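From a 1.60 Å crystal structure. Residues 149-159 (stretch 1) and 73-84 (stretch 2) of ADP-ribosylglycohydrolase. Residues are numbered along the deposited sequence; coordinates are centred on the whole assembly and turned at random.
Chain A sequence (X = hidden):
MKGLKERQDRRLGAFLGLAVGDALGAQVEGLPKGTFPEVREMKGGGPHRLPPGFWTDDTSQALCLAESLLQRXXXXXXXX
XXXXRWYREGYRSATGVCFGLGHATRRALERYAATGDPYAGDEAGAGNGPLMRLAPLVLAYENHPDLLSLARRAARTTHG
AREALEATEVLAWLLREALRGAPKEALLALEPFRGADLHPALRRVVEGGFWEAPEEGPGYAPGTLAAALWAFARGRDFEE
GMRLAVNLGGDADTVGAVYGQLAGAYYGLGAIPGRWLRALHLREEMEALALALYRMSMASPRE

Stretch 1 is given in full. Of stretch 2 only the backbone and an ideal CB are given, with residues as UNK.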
# COMPACT_ATOMS: atom_id res chain seq x y z
N SER A 149 -4.37 -8.97 13.02
CA SER A 149 -5.80 -8.86 13.28
C SER A 149 -6.25 -7.42 13.05
O SER A 149 -7.34 -7.18 12.53
CB SER A 149 -6.11 -9.28 14.72
OG SER A 149 -7.48 -9.08 15.01
N LEU A 150 -5.42 -6.46 13.44
CA LEU A 150 -5.75 -5.05 13.24
C LEU A 150 -5.76 -4.78 11.74
O LEU A 150 -6.59 -4.01 11.25
CB LEU A 150 -4.72 -4.15 13.93
CG LEU A 150 -4.62 -4.31 15.45
CD1 LEU A 150 -3.50 -3.43 15.99
CD2 LEU A 150 -5.95 -3.93 16.10
N ALA A 151 -4.85 -5.42 11.02
CA ALA A 151 -4.79 -5.23 9.57
C ALA A 151 -6.06 -5.76 8.92
O ALA A 151 -6.59 -5.15 7.99
CB ALA A 151 -3.56 -5.95 8.99
N ARG A 152 -6.55 -6.90 9.40
CA ARG A 152 -7.77 -7.47 8.84
C ARG A 152 -8.93 -6.53 9.11
O ARG A 152 -9.77 -6.29 8.25
CB ARG A 152 -8.06 -8.85 9.45
CG ARG A 152 -9.41 -9.43 9.05
CD ARG A 152 -9.57 -10.86 9.52
NE ARG A 152 -8.73 -11.77 8.76
CZ ARG A 152 -9.20 -12.68 7.90
NH1 ARG A 152 -10.51 -12.81 7.70
NH2 ARG A 152 -8.36 -13.46 7.24
N ARG A 153 -8.99 -5.99 10.33
CA ARG A 153 -10.06 -5.06 10.68
C ARG A 153 -9.97 -3.80 9.82
O ARG A 153 -10.99 -3.26 9.38
CB ARG A 153 -9.99 -4.73 12.17
CG ARG A 153 -10.42 -5.89 13.06
CD ARG A 153 -10.05 -5.66 14.51
NE ARG A 153 -10.71 -4.49 15.08
CZ ARG A 153 -10.36 -3.94 16.24
NH1 ARG A 153 -9.35 -4.46 16.94
NH2 ARG A 153 -11.00 -2.87 16.70
N ALA A 154 -8.75 -3.33 9.57
CA ALA A 154 -8.55 -2.12 8.76
C ALA A 154 -9.02 -2.36 7.33
O ALA A 154 -9.48 -1.44 6.65
CB ALA A 154 -7.08 -1.72 8.78
N ALA A 155 -8.89 -3.60 6.86
CA ALA A 155 -9.32 -3.92 5.51
C ALA A 155 -10.84 -4.04 5.46
O ALA A 155 -11.47 -3.57 4.52
CB ALA A 155 -8.68 -5.24 5.06
N ARG A 156 -11.40 -4.64 6.50
CA ARG A 156 -12.84 -4.88 6.59
C ARG A 156 -13.72 -3.63 6.55
O ARG A 156 -14.92 -3.74 6.30
CB ARG A 156 -13.16 -5.69 7.85
CG ARG A 156 -12.76 -7.16 7.75
CD ARG A 156 -13.04 -7.89 9.04
NE ARG A 156 -14.45 -7.74 9.43
CZ ARG A 156 -14.85 -7.39 10.64
NH1 ARG A 156 -13.97 -7.14 11.59
NH2 ARG A 156 -16.15 -7.27 10.89
N THR A 157 -13.14 -2.47 6.79
CA THR A 157 -13.91 -1.24 6.74
C THR A 157 -14.49 -1.02 5.34
O THR A 157 -15.60 -0.51 5.20
CB THR A 157 -13.06 -0.00 7.11
OG1 THR A 157 -11.89 0.05 6.28
CG2 THR A 157 -12.66 -0.06 8.57
N THR A 158 -13.74 -1.42 4.31
CA THR A 158 -14.19 -1.22 2.93
C THR A 158 -14.25 -2.47 2.05
O THR A 158 -14.91 -2.47 1.02
CB THR A 158 -13.29 -0.20 2.22
OG1 THR A 158 -11.95 -0.68 2.21
CG2 THR A 158 -13.34 1.15 2.94
N HIS A 159 -13.54 -3.53 2.46
CA HIS A 159 -13.51 -4.77 1.68
C HIS A 159 -13.75 -5.98 2.57
O HIS A 159 -13.16 -6.10 3.64
CB HIS A 159 -12.15 -4.92 0.99
CG HIS A 159 -11.88 -3.89 -0.05
ND1 HIS A 159 -11.79 -2.54 0.24
CD2 HIS A 159 -11.70 -3.99 -1.39
CE1 HIS A 159 -11.56 -1.87 -0.87
NE2 HIS A 159 -11.51 -2.72 -1.88
N UNK A 73 -5.71 6.27 18.12
CA UNK A 73 -5.33 4.87 18.04
C UNK A 73 -6.10 4.14 16.96
O UNK A 73 -6.46 4.73 15.94
CB UNK A 73 -5.55 4.18 19.39
N UNK A 74 -6.35 2.85 17.18
CA UNK A 74 -7.08 2.06 16.20
C UNK A 74 -8.58 2.22 16.41
O UNK A 74 -9.17 1.61 17.31
CB UNK A 74 -6.68 0.59 16.29
N UNK A 75 -9.20 3.04 15.57
CA UNK A 75 -10.62 3.34 15.66
C UNK A 75 -11.26 3.31 14.27
O UNK A 75 -11.31 4.33 13.58
CB UNK A 75 -10.84 4.70 16.32
N UNK A 76 -11.74 2.13 13.83
CA UNK A 76 -12.37 1.99 12.52
C UNK A 76 -13.52 2.97 12.27
O UNK A 76 -13.71 3.44 11.15
CB UNK A 76 -12.89 0.56 12.36
N UNK A 77 -14.29 3.27 13.31
CA UNK A 77 -15.39 4.21 13.15
C UNK A 77 -14.83 5.57 12.71
O UNK A 77 -15.35 6.18 11.78
CB UNK A 77 -16.19 4.34 14.45
N UNK A 78 -13.77 6.02 13.37
CA UNK A 78 -13.16 7.30 13.03
C UNK A 78 -12.51 7.24 11.65
O UNK A 78 -12.52 8.22 10.90
CB UNK A 78 -12.13 7.70 14.09
N UNK A 79 -11.96 6.08 11.30
CA UNK A 79 -11.34 5.92 9.99
C UNK A 79 -12.39 6.18 8.92
O UNK A 79 -12.16 6.94 7.98
CB UNK A 79 -10.73 4.53 9.83
N UNK A 80 -13.56 5.56 9.09
CA UNK A 80 -14.65 5.71 8.14
C UNK A 80 -15.24 7.12 8.13
O UNK A 80 -15.66 7.60 7.09
CB UNK A 80 -15.75 4.69 8.46
N UNK A 81 -15.27 7.78 9.29
CA UNK A 81 -15.79 9.14 9.34
C UNK A 81 -14.90 9.99 8.43
O UNK A 81 -15.39 10.83 7.68
CB UNK A 81 -15.82 9.68 10.77
N UNK A 82 -13.60 9.75 8.49
CA UNK A 82 -12.65 10.49 7.68
C UNK A 82 -12.75 10.14 6.19
O UNK A 82 -12.74 11.03 5.35
CB UNK A 82 -11.23 10.22 8.18
N UNK A 83 -12.84 8.85 5.87
CA UNK A 83 -12.95 8.45 4.47
C UNK A 83 -14.21 9.05 3.87
O UNK A 83 -14.19 9.56 2.74
CB UNK A 83 -12.96 6.93 4.33
N UNK A 84 -15.31 8.98 4.62
CA UNK A 84 -16.59 9.51 4.17
C UNK A 84 -16.51 11.01 3.94
O UNK A 84 -17.03 11.53 2.95
CB UNK A 84 -17.69 9.19 5.19

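Position 73 has a phi of 58°, which by itself favours glycine, and nothing of stretch 1 lies within 5.5 Å of the ideal CB; the residue is G73.

At position 74 the CA-to-CB bond points toward stretch 1, and the ideal CB lies 4.6 Å from L150 CD2. Beyond it lie the L150 methyls, the A154 CB and the R153 guanidinium, so a large apolar or aromatic side chain would suit. It is F74, chi1 t, with 104 Å² covered. L150 CD2 sits over one ring face, 4.0 Å from the F74 ring centroid, a CH-pi contact. F74 CE2 lies over one face of the R153 guanidinium, 3.5 Å from R153 CZ, while F74 CZ reaches to 3.2 Å from L150 O.

Position 75 points away and precedes a helix, where Asp, Asn, Ser or Thr could cap. D75 does so: the backbone N of position 78 donates to D75 OD2 at 3.2 Å, a weak capping bond.

At position 76, phi of -54 in the first helical turn admits proline. The ideal CB is 3.8 Å from T157 CG2, so a compact apolar residue fits. P76 CB packs 4.0 Å from T157 CG2.

Position 77 points away and tolerates many polar residues; it is K77. Position 78, out of reach, is equally unconstrained by stretch 1; it is D78.

Position 79 points toward stretch 1, its ideal CB 5.1 Å from T157 CG2. A medium side chain, apolar or polar, could follow; A154 O, 6.9 Å from the ideal CB of position 79, could be met by a polar end, directly or through a water. Q79 OE1 accepts from water 1 at 2.7 Å, and the same water donates to A154 O at 2.9 Å, bridging the stretches.

Position 80 also points toward stretch 1, none of which lies within 5.5 Å of its ideal CB; a long side chain could reach it, and a flexible apolar one would suit. M80 brings SD to 3.7 Å from T157 CB and CE to 3.2 Å from T157 O.

Positions 81 and 82 are out of reach, so many helix-compatible residues, polar or apolar, would suit. They are D81 and R82; R82 NE forms a salt bridge with D78 OD1 at 2.7 Å.

Position 83 points toward stretch 1 across a gap that a long or aromatic residue could span. The ring edge of Y83 brings CE2 to 4.2 Å from T157 OG1, and Y83 OH donates to water 1 at 2.9 Å.

Position 84, likewise out of reach, would accept polar or apolar residues; it is L84.

Stretch 2 (73-84) GFDPKDQMDRYL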
# COMPACT_ATOMS: atom_id res chain seq x y z
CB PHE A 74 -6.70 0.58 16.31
CG PHE A 74 -7.14 -0.23 15.13
CD1 PHE A 74 -6.43 -0.16 13.93
CD2 PHE A 74 -8.28 -1.02 15.19
CE1 PHE A 74 -6.86 -0.86 12.81
CE2 PHE A 74 -8.72 -1.72 14.07
CZ PHE A 74 -8.00 -1.64 12.88
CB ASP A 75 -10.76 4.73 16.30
CG ASP A 75 -12.20 5.14 16.53
OD1 ASP A 75 -12.41 6.20 17.17
OD2 ASP A 75 -13.12 4.43 16.08
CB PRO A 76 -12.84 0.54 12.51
CG PRO A 76 -11.77 -0.14 13.32
CD PRO A 76 -11.62 0.82 14.49
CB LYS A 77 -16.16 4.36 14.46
CG LYS A 77 -17.29 5.37 14.38
CD LYS A 77 -18.06 5.45 15.69
CE LYS A 77 -19.18 6.48 15.60
NZ LYS A 77 -20.08 6.19 14.45
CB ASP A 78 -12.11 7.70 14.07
CG ASP A 78 -11.45 9.02 13.76
OD1 ASP A 78 -10.31 9.02 13.25
OD2 ASP A 78 -12.07 10.08 14.00
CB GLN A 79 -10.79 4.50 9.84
CG GLN A 79 -9.53 4.25 10.64
CD GLN A 79 -9.21 2.78 10.77
OE1 GLN A 79 -9.58 1.97 9.92
NE2 GLN A 79 -8.49 2.42 11.83
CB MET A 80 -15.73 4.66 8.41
CG MET A 80 -15.29 3.24 8.07
SD MET A 80 -15.03 2.99 6.29
CE MET A 80 -16.68 2.47 5.78
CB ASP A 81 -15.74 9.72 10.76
CG ASP A 81 -16.77 9.09 11.69
OD1 ASP A 81 -17.88 8.77 11.22
OD2 ASP A 81 -16.47 8.95 12.89
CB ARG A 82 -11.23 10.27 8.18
CG ARG A 82 -10.98 10.79 9.59
CD ARG A 82 -9.57 10.46 10.05
NE ARG A 82 -9.34 10.80 11.45
CZ ARG A 82 -9.20 12.03 11.92
NH1 ARG A 82 -9.25 13.07 11.10
NH2 ARG A 82 -9.00 12.22 13.22
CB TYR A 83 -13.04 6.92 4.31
CG TYR A 83 -11.84 6.12 4.78
CD1 TYR A 83 -10.55 6.63 4.72
CD2 TYR A 83 -12.01 4.82 5.25
CE1 TYR A 83 -9.45 5.87 5.12
CE2 TYR A 83 -10.93 4.05 5.65
CZ TYR A 83 -9.66 4.57 5.59
OH TYR A 83 -8.59 3.80 5.99
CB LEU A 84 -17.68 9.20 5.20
CG LEU A 84 -19.10 9.67 4.88
CD1 LEU A 84 -19.59 9.01 3.60
CD2 LEU A 84 -20.02 9.32 6.05
O HOH W 1 -9.50 1.43 7.31
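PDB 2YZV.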